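Local coordinates for DUF917 domain-containing protein (PDB 2O3I) that is of unknown function but belongs to the DUF917 family, with N- and C-terminal domains of the S-Me-THD-like type, at residues A57-C62 / L101-A106; R50-D55 / A127-D132; L144-A149 / W209-A214. The protein carries 2 engineered substitutions. All blocks are in the same frame, centred on the assembly; numbering follows the deposited sequence.

Contact 1: residues A57-C62 / L101-A106; sequences ATDGDC and LAYVVA
The ring of Y103 fits into the turn that leads from A57 to G60, with an alanine methyl on each face and backbone atoms at its edge. A57 CB sits over the centre of one face as a CH-pi contact, 3.7 Å from the ring centroid and 8° off the ring normal. The opposite face carries A102 CB, offset toward the rim. G60 O and D59 N lie at the ring edge, close to its plane. Y103 and C62 send their side chains to the same face of the sheet; chi1 of Y103 (-49°) then sets CG beside its own backbone N. At the far end of the ring, D59 N donates to Y103 OH at 3.0 Å, so the phenol oxygen fastens the turn to the neighbouring strand. The SG of C62 is 3.7 Å from Y103 CB and equally distant from V105 CG1, and C62 CA makes a CA-H...O contact with Y103 O. D61 supplies the backbone link. Its carbonyl O takes two bonds, from A102 N at 2.9 Å, which is close to straight at 170°, and from Y103 N at 3.0 Å, which is more bent. One acceptor facing two consecutive donors marks the register slip between D61-L101 and C62-Y103. The D61 carboxylate turns to the other face, where OD1 forms a salt bridge with R99 and the side chain also touches L94 of helix 81-96. The two parallel strands and the helix between them form a beta-alpha-beta crossover, with a beta bulge where the strands first pair.

Contact 2: residues R50-D55 / A127-D132; sequences RVVDVD and AVVDAD
V51 and V128 meet side by side with different first torsions. V51 (chi1 -174°) sets CG1 anti to its backbone N and CG2 beside it, whereas V128 (chi1 53°) places CG1 in the crowded position between N and the carbonyl carbon. Paired in parallel, both side chains lie on one face of the sheet, and these torsions bring V51 CG2 to 3.5 Å from V128 CG1, while V51 CG1 reaches across to D130 CB. V52 points to the opposite face, where its CG1 meets A127 CB at 4.0 Å. The same methyl of A127 is approached from another direction by R50, whose bent chain brings NH1 to 3.4 Å from A127 CB. Three backbone bonds set the parallel register: V128 N to R50 O at 3.0 Å, V52 N to V128 O, and D130 N to V52 O at 2.8 Å. Beyond them the chains part: D130 is the centre of an inverse gamma turn, closed by a weak bond from A131 N to V129 O, and a water bridges the gap by accepting from V54 N and donating to D130 O. V54 CG2 still packs on V129 CG1 at 3.8 Å. Chemically, this is a largely buried valine and alanine interface; V51, A127 and V129 also bond to the strands on the outer sides. Beyond V52 and V129 the D53 and D130 carboxylates come near each other, OD2 to OD2 4.1 Å, probably unfavourable if both are charged; the bond from D130 OD2 to S227 OG may ease this.

Contact 3: residues L144-A149 / W209-A214; sequences LTYAAA and WMMSPA
The W209 indole presents one face to Y146, and the atom standing on it is the CB of the tyrosine rather than its ring. Y146 CB lies 3.4 Å from the centroid of the six-membered ring of W209, 11° off the normal, a CH-pi contact close over the centre. The phenol ring itself is displaced: its plane is tilted only 23° from that of the indole, but the centroids are 4.9 Å apart and the rings barely overlap, with Y146 CD2 touching W209 CZ3 at 3.5 Å. At the edge of the Y146 ring, and in its plane, is the terminal methyl of selenomethionine M211, whose CE lies nearest Y146 CD1. The selenium is also beside the edge, 5.3 Å from the Y146 ring centroid, which makes this a Met-aromatic contact of the edge-on kind. With chi3 of M211 at 156°, CE is carried on along an extended chain to the ring edge. Two smaller groups meet the outer part of the indole. L144 CD1 approaches W209 CZ3 at 3.8 Å, its side chain crossing that of the tryptophan at about a right angle, and A147 CB lies 4.0 Å from W209 CZ2. The contact between the two segments is thus built from aromatic and aliphatic carbon together with selenium. The polar end of the tyrosine is held elsewhere, its OH hydrogen-bonded to A106 O, at the C-terminal end of segment 101-106. In the fold, the short helix 145-148 is laid against the end of strand 203-211. S184 of helix 183-194 touches both A147 and W209, V151 touches W209 and M211, and M211 also packs on L216 and A219 of helix 213-219.

How the contacts relate
Contact 2 opens first, at 50-55, and contact 1 opens directly after it at 57-62. Contact 1 closes at 101-106, and only then does the chain return through helix 111-124 to close contact 2 at 127-132. The shorter loop therefore falls wholly within the longer one. Contact 3 follows in series, running from 144-149 to 209-214, and crosses neither. Strands 101-105 and 127-129 are neighbours in the mixed sheet, joined by A102 O with A127 N and V104 N with A127 O. Strand 203-211 adds on the far side of 61-69, through C62 O and M211 N, so a strand from later in the chain completes this part of the sheet.

Contact 1: residues A57-C62 / L101-A106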
loop_
_atom_site.group_PDB
_atom_site.type_symbol
_atom_site.label_atom_id
_atom_site.label_comp_id
_atom_site.label_asym_id
_atom_site.label_seq_id
_atom_site.Cartn_x
_atom_site.Cartn_y
_atom_site.Cartn_z
ATOM N N ALA A 57 22.377 22.541 11.785
ATOM C CA ALA A 57 20.952 22.275 11.645
ATOM C C ALA A 57 20.308 22.162 13.023
ATOM O O ALA A 57 19.935 21.075 13.456
ATOM C CB ALA A 57 20.743 20.994 10.857
ATOM N N THR A 58 20.153 23.298 13.694
ATOM C CA THR A 58 19.597 23.313 15.040
ATOM C C THR A 58 18.356 24.184 15.259
ATOM O O THR A 58 17.739 24.119 16.323
ATOM C CB THR A 58 20.674 23.769 16.055
ATOM O OG1 THR A 58 21.111 25.092 15.715
ATOM C CG2 THR A 58 21.872 22.833 16.026
ATOM N N ASP A 59 17.983 24.993 14.272
ATOM C CA ASP A 59 16.821 25.865 14.432
ATOM C C ASP A 59 15.506 25.238 13.991
ATOM O O ASP A 59 14.575 25.940 13.601
ATOM C CB ASP A 59 17.039 27.182 13.681
ATOM C CG ASP A 59 18.297 27.899 14.125
ATOM O OD1 ASP A 59 18.467 28.100 15.346
ATOM O OD2 ASP A 59 19.114 28.263 13.252
ATOM N N GLY A 60 15.420 23.917 14.067
ATOM C CA GLY A 60 14.201 23.250 13.665
ATOM C C GLY A 60 14.422 21.808 13.269
ATOM O O GLY A 60 15.554 21.316 13.261
ATOM N N ASP A 61 13.330 21.134 12.926
ATOM C CA ASP A 61 13.379 19.739 12.543
ATOM C C ASP A 61 13.727 19.496 11.070
ATOM O O ASP A 61 13.581 20.377 10.217
ATOM C CB ASP A 61 12.049 19.074 12.913
ATOM C CG ASP A 61 11.846 18.980 14.426
ATOM O OD1 ASP A 61 10.731 18.636 14.868
ATOM O OD2 ASP A 61 12.805 19.241 15.181
ATOM N N CYS A 62 14.191 18.284 10.790
ATOM C CA CYS A 62 14.594 17.889 9.452
ATOM C C CYS A 62 13.793 16.683 8.957
ATOM O O CYS A 62 13.248 15.913 9.757
ATOM C CB CYS A 62 16.090 17.549 9.464
ATOM S SG CYS A 62 16.809 17.181 7.865
ATOM N N LEU A 101 9.510 22.805 10.710
ATOM C CA LEU A 101 10.322 22.075 9.745
ATOM C C LEU A 101 11.263 23.135 9.188
ATOM O O LEU A 101 10.808 24.163 8.686
ATOM C CB LEU A 101 9.439 21.508 8.627
ATOM C CG LEU A 101 9.920 20.396 7.670
ATOM C CD1 LEU A 101 9.819 20.901 6.242
ATOM C CD2 LEU A 101 11.331 19.950 7.985
ATOM N N ALA A 102 12.567 22.899 9.295
ATOM C CA ALA A 102 13.553 23.861 8.800
ATOM C C ALA A 102 14.611 23.236 7.896
ATOM O O ALA A 102 15.399 23.941 7.257
ATOM C CB ALA A 102 14.240 24.558 9.981
ATOM N N TYR A 103 14.647 21.913 7.839
ATOM C CA TYR A 103 15.656 21.279 7.016
ATOM C C TYR A 103 15.168 20.071 6.234
ATOM O O TYR A 103 14.245 19.364 6.650
ATOM C CB TYR A 103 16.845 20.868 7.889
ATOM C CG TYR A 103 17.360 21.951 8.813
ATOM C CD1 TYR A 103 17.051 21.936 10.179
ATOM C CD2 TYR A 103 18.153 22.992 8.330
ATOM C CE1 TYR A 103 17.522 22.936 11.047
ATOM C CE2 TYR A 103 18.631 23.998 9.184
ATOM C CZ TYR A 103 18.310 23.964 10.544
ATOM O OH TYR A 103 18.765 24.958 11.392
ATOM N N VAL A 104 15.785 19.862 5.076
ATOM C CA VAL A 104 15.495 18.706 4.235
ATOM C C VAL A 104 16.843 18.037 4.037
ATOM O O VAL A 104 17.880 18.658 4.262
ATOM C CB VAL A 104 14.915 19.094 2.849
ATOM C CG1 VAL A 104 13.454 19.461 2.988
ATOM C CG2 VAL A 104 15.699 20.253 2.253
ATOM N N VAL A 105 16.840 16.772 3.638
ATOM C CA VAL A 105 18.094 16.072 3.427
ATOM C C VAL A 105 17.903 14.942 2.412
ATOM O O VAL A 105 16.892 14.233 2.438
ATOM C CB VAL A 105 18.658 15.527 4.787
ATOM C CG1 VAL A 105 17.675 14.547 5.409
ATOM C CG2 VAL A 105 20.029 14.879 4.581
ATOM N N ALA A 106 18.864 14.799 1.501
ATOM C CA ALA A 106 18.792 13.754 0.486
ATOM C C ALA A 106 18.914 12.408 1.179
ATOM O O ALA A 106 19.589 12.285 2.192
ATOM C CB ALA A 106 19.920 13.916 -0.531
#

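Contact 2: residues R50-D55 / A127-D132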
loop_
_atom_site.group_PDB
_atom_site.type_symbol
_atom_site.label_atom_id
_atom_site.label_comp_id
_atom_site.label_asym_id
_atom_site.label_seq_id
_atom_site.Cartn_x
_atom_site.Cartn_y
_atom_site.Cartn_z
ATOM N N ARG A 50 20.393 27.457 0.513
ATOM C CA ARG A 50 21.188 27.434 1.726
ATOM C C ARG A 50 21.518 25.989 2.103
ATOM O O ARG A 50 20.621 25.145 2.188
ATOM C CB ARG A 50 20.411 28.119 2.852
ATOM C CG ARG A 50 21.226 28.487 4.082
ATOM C CD ARG A 50 20.703 29.805 4.669
ATOM N NE ARG A 50 19.238 29.866 4.675
ATOM C CZ ARG A 50 18.452 29.169 5.492
ATOM N NH1 ARG A 50 18.985 28.347 6.392
ATOM N NH2 ARG A 50 17.130 29.278 5.401
ATOM N N VAL A 51 22.807 25.712 2.298
ATOM C CA VAL A 51 23.266 24.380 2.687
ATOM C C VAL A 51 23.972 24.498 4.030
ATOM O O VAL A 51 24.893 25.294 4.174
ATOM C CB VAL A 51 24.276 23.799 1.680
ATOM C CG1 VAL A 51 24.601 22.355 2.063
ATOM C CG2 VAL A 51 23.725 23.898 0.262
ATOM N N VAL A 52 23.548 23.701 5.005
ATOM C CA VAL A 52 24.136 23.743 6.342
ATOM C C VAL A 52 24.759 22.409 6.767
ATOM O O VAL A 52 24.384 21.343 6.262
ATOM C CB VAL A 52 23.068 24.136 7.399
ATOM C CG1 VAL A 52 22.477 25.503 7.069
ATOM C CG2 VAL A 52 21.961 23.091 7.437
ATOM N N ASP A 53 25.717 22.469 7.690
ATOM C CA ASP A 53 26.345 21.255 8.193
ATOM C C ASP A 53 25.446 20.694 9.282
ATOM O O ASP A 53 24.624 21.412 9.854
ATOM C CB ASP A 53 27.734 21.540 8.761
ATOM C CG ASP A 53 28.704 22.040 7.702
ATOM O OD1 ASP A 53 28.917 23.273 7.628
ATOM O OD2 ASP A 53 29.242 21.200 6.937
ATOM N N VAL A 54 25.593 19.405 9.557
ATOM C CA VAL A 54 24.777 18.751 10.564
ATOM C C VAL A 54 24.742 19.513 11.890
ATOM O O VAL A 54 23.673 19.686 12.473
ATOM C CB VAL A 54 25.265 17.301 10.811
ATOM C CG1 VAL A 54 24.429 16.642 11.900
ATOM C CG2 VAL A 54 25.182 16.493 9.514
ATOM N N ASP A 55 25.901 19.976 12.357
ATOM C CA ASP A 55 25.979 20.699 13.631
ATOM C C ASP A 55 25.365 22.099 13.592
ATOM O O ASP A 55 25.257 22.765 14.625
ATOM C CB ASP A 55 27.438 20.803 14.108
ATOM C CG ASP A 55 28.063 19.445 14.411
ATOM O OD1 ASP A 55 27.425 18.625 15.106
ATOM O OD2 ASP A 55 29.205 19.202 13.962
ATOM N N ALA A 127 16.610 24.712 4.618
ATOM C CA ALA A 127 18.025 24.532 4.354
ATOM C C ALA A 127 18.272 23.036 4.153
ATOM O O ALA A 127 17.669 22.199 4.830
ATOM C CB ALA A 127 18.861 25.061 5.521
ATOM N N VAL A 128 19.137 22.706 3.203
ATOM C CA VAL A 128 19.472 21.314 2.920
ATOM C C VAL A 128 20.722 20.971 3.724
ATOM O O VAL A 128 21.649 21.774 3.815
ATOM C CB VAL A 128 19.731 21.106 1.408
ATOM C CG1 VAL A 128 20.767 22.103 0.923
ATOM C CG2 VAL A 128 20.195 19.676 1.141
ATOM N N VAL A 129 20.738 19.788 4.328
ATOM C CA VAL A 129 21.882 19.371 5.131
ATOM C C VAL A 129 22.991 18.803 4.248
ATOM O O VAL A 129 22.717 18.052 3.319
ATOM C CB VAL A 129 21.445 18.323 6.171
ATOM C CG1 VAL A 129 22.644 17.845 6.982
ATOM C CG2 VAL A 129 20.384 18.929 7.083
ATOM N N ASP A 130 24.238 19.176 4.529
ATOM C CA ASP A 130 25.378 18.693 3.749
ATOM C C ASP A 130 25.689 17.305 4.260
ATOM O O ASP A 130 26.615 17.110 5.050
ATOM C CB ASP A 130 26.596 19.622 3.925
ATOM C CG ASP A 130 27.749 19.278 2.971
ATOM O OD1 ASP A 130 27.583 18.388 2.111
ATOM O OD2 ASP A 130 28.828 19.904 3.073
ATOM N N ALA A 131 24.892 16.341 3.801
ATOM C CA ALA A 131 25.023 14.955 4.213
ATOM C C ALA A 131 23.941 14.126 3.552
ATOM O O ALA A 131 23.094 14.657 2.836
ATOM C CB ALA A 131 24.869 14.851 5.730
ATOM N N ASP A 132 23.986 12.814 3.795
ATOM C CA ASP A 132 22.982 11.882 3.309
ATOM C C ASP A 132 23.164 10.545 4.024
ATOM O O ASP A 132 24.122 10.359 4.778
ATOM C CB ASP A 132 23.030 11.710 1.783
ATOM C CG ASP A 132 24.250 10.967 1.313
ATOM O OD1 ASP A 132 25.177 11.632 0.818
ATOM O OD2 ASP A 132 24.280 9.718 1.436
HETATM O O HOH W 1 27.501 18.205 7.517
#

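Contact 3: residues L144-A149 / W209-A214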
loop_
_atom_site.group_PDB
_atom_site.type_symbol
_atom_site.label_atom_id
_atom_site.label_comp_id
_atom_site.label_asym_id
_atom_site.label_seq_id
_atom_site.Cartn_x
_atom_site.Cartn_y
_atom_site.Cartn_z
ATOM N N LEU A 144 20.558 2.674 4.575
ATOM C CA LEU A 144 20.809 4.077 4.893
ATOM C C LEU A 144 20.969 4.216 6.401
ATOM O O LEU A 144 20.318 3.502 7.164
ATOM C CB LEU A 144 19.655 4.958 4.413
ATOM C CG LEU A 144 19.413 4.956 2.904
ATOM C CD1 LEU A 144 18.262 5.887 2.570
ATOM C CD2 LEU A 144 20.684 5.395 2.184
ATOM N N THR A 145 21.827 5.134 6.835
ATOM C CA THR A 145 22.066 5.322 8.265
ATOM C C THR A 145 20.828 5.705 9.074
ATOM O O THR A 145 20.779 5.468 10.288
ATOM C CB THR A 145 23.186 6.354 8.505
ATOM O OG1 THR A 145 22.906 7.559 7.790
ATOM C CG2 THR A 145 24.512 5.794 8.032
ATOM N N TYR A 146 19.827 6.277 8.402
ATOM C CA TYR A 146 18.580 6.671 9.061
ATOM C C TYR A 146 17.963 5.435 9.714
ATOM O O TYR A 146 17.517 5.472 10.867
ATOM C CB TYR A 146 17.574 7.239 8.042
ATOM C CG TYR A 146 18.069 8.402 7.210
ATOM C CD1 TYR A 146 18.218 9.677 7.762
ATOM C CD2 TYR A 146 18.388 8.227 5.868
ATOM C CE1 TYR A 146 18.675 10.749 6.990
ATOM C CE2 TYR A 146 18.842 9.288 5.089
ATOM C CZ TYR A 146 18.986 10.546 5.653
ATOM O OH TYR A 146 19.463 11.586 4.883
ATOM N N ALA A 147 17.938 4.339 8.961
ATOM C CA ALA A 147 17.379 3.085 9.447
ATOM C C ALA A 147 18.215 2.465 10.578
ATOM O O ALA A 147 17.666 1.942 11.550
ATOM C CB ALA A 147 17.240 2.098 8.286
ATOM N N ALA A 148 19.536 2.528 10.454
ATOM C CA ALA A 148 20.425 1.971 11.470
ATOM C C ALA A 148 20.299 2.731 12.788
ATOM O O ALA A 148 20.306 2.127 13.871
ATOM C CB ALA A 148 21.875 2.007 10.979
ATOM N N ALA A 149 20.195 4.053 12.689
ATOM C CA ALA A 149 20.061 4.904 13.861
ATOM C C ALA A 149 18.699 4.703 14.520
ATOM O O ALA A 149 18.454 5.200 15.612
ATOM C CB ALA A 149 20.235 6.365 13.472
ATOM N N TRP A 209 11.140 9.947 7.760
ATOM C CA TRP A 209 12.225 10.096 8.720
ATOM C C TRP A 209 12.359 11.518 9.291
ATOM O O TRP A 209 13.451 12.094 9.342
ATOM C CB TRP A 209 13.552 9.635 8.089
ATOM C CG TRP A 209 13.722 8.123 8.076
ATOM C CD1 TRP A 209 13.393 7.256 9.082
ATOM C CD2 TRP A 209 14.326 7.328 7.048
ATOM N NE1 TRP A 209 13.757 5.977 8.749
ATOM C CE2 TRP A 209 14.334 5.988 7.507
ATOM C CE3 TRP A 209 14.865 7.616 5.786
ATOM C CZ2 TRP A 209 14.860 4.933 6.749
ATOM C CZ3 TRP A 209 15.391 6.567 5.028
ATOM C CH2 TRP A 209 15.384 5.241 5.515
HETATM N N MSE A 210 11.236 12.080 9.717
HETATM C CA MSE A 210 11.247 13.405 10.322
HETATM C C MSE A 210 12.139 13.314 11.564
HETATM O O MSE A 210 12.047 12.355 12.333
HETATM C CB MSE A 210 9.832 13.814 10.719
HETATM C CG MSE A 210 8.895 14.043 9.546
HETATM SE SE MSE A 210 7.107 14.516 10.143
HETATM C CE MSE A 210 6.369 12.726 10.235
HETATM N N MSE A 211 13.004 14.306 11.759
HETATM C CA MSE A 211 13.913 14.282 12.900
HETATM C C MSE A 211 14.059 15.612 13.634
HETATM O O MSE A 211 13.953 16.690 13.041
HETATM C CB MSE A 211 15.309 13.835 12.446
HETATM C CG MSE A 211 15.345 12.472 11.754
HETATM SE SE MSE A 211 16.982 12.201 10.723
HETATM C CE MSE A 211 17.046 10.304 10.700
ATOM N N SER A 212 14.321 15.511 14.933
ATOM C CA SER A 212 14.551 16.671 15.774
ATOM C C SER A 212 16.062 16.837 15.690
ATOM O O SER A 212 16.755 15.910 15.284
ATOM C CB SER A 212 14.126 16.376 17.205
ATOM N N PRO A 213 16.593 18.014 16.051
ATOM C CA PRO A 213 18.049 18.204 15.980
ATOM C C PRO A 213 18.843 17.167 16.783
ATOM O O PRO A 213 19.995 16.875 16.468
ATOM C CB PRO A 213 18.238 19.620 16.526
ATOM C CG PRO A 213 16.983 20.313 16.080
ATOM C CD PRO A 213 15.912 19.281 16.380
ATOM N N ALA A 214 18.215 16.615 17.815
ATOM C CA ALA A 214 18.867 15.631 18.668
ATOM C C ALA A 214 19.165 14.359 17.891
ATOM O O ALA A 214 20.252 13.786 18.009
ATOM C CB ALA A 214 17.985 15.319 19.876
#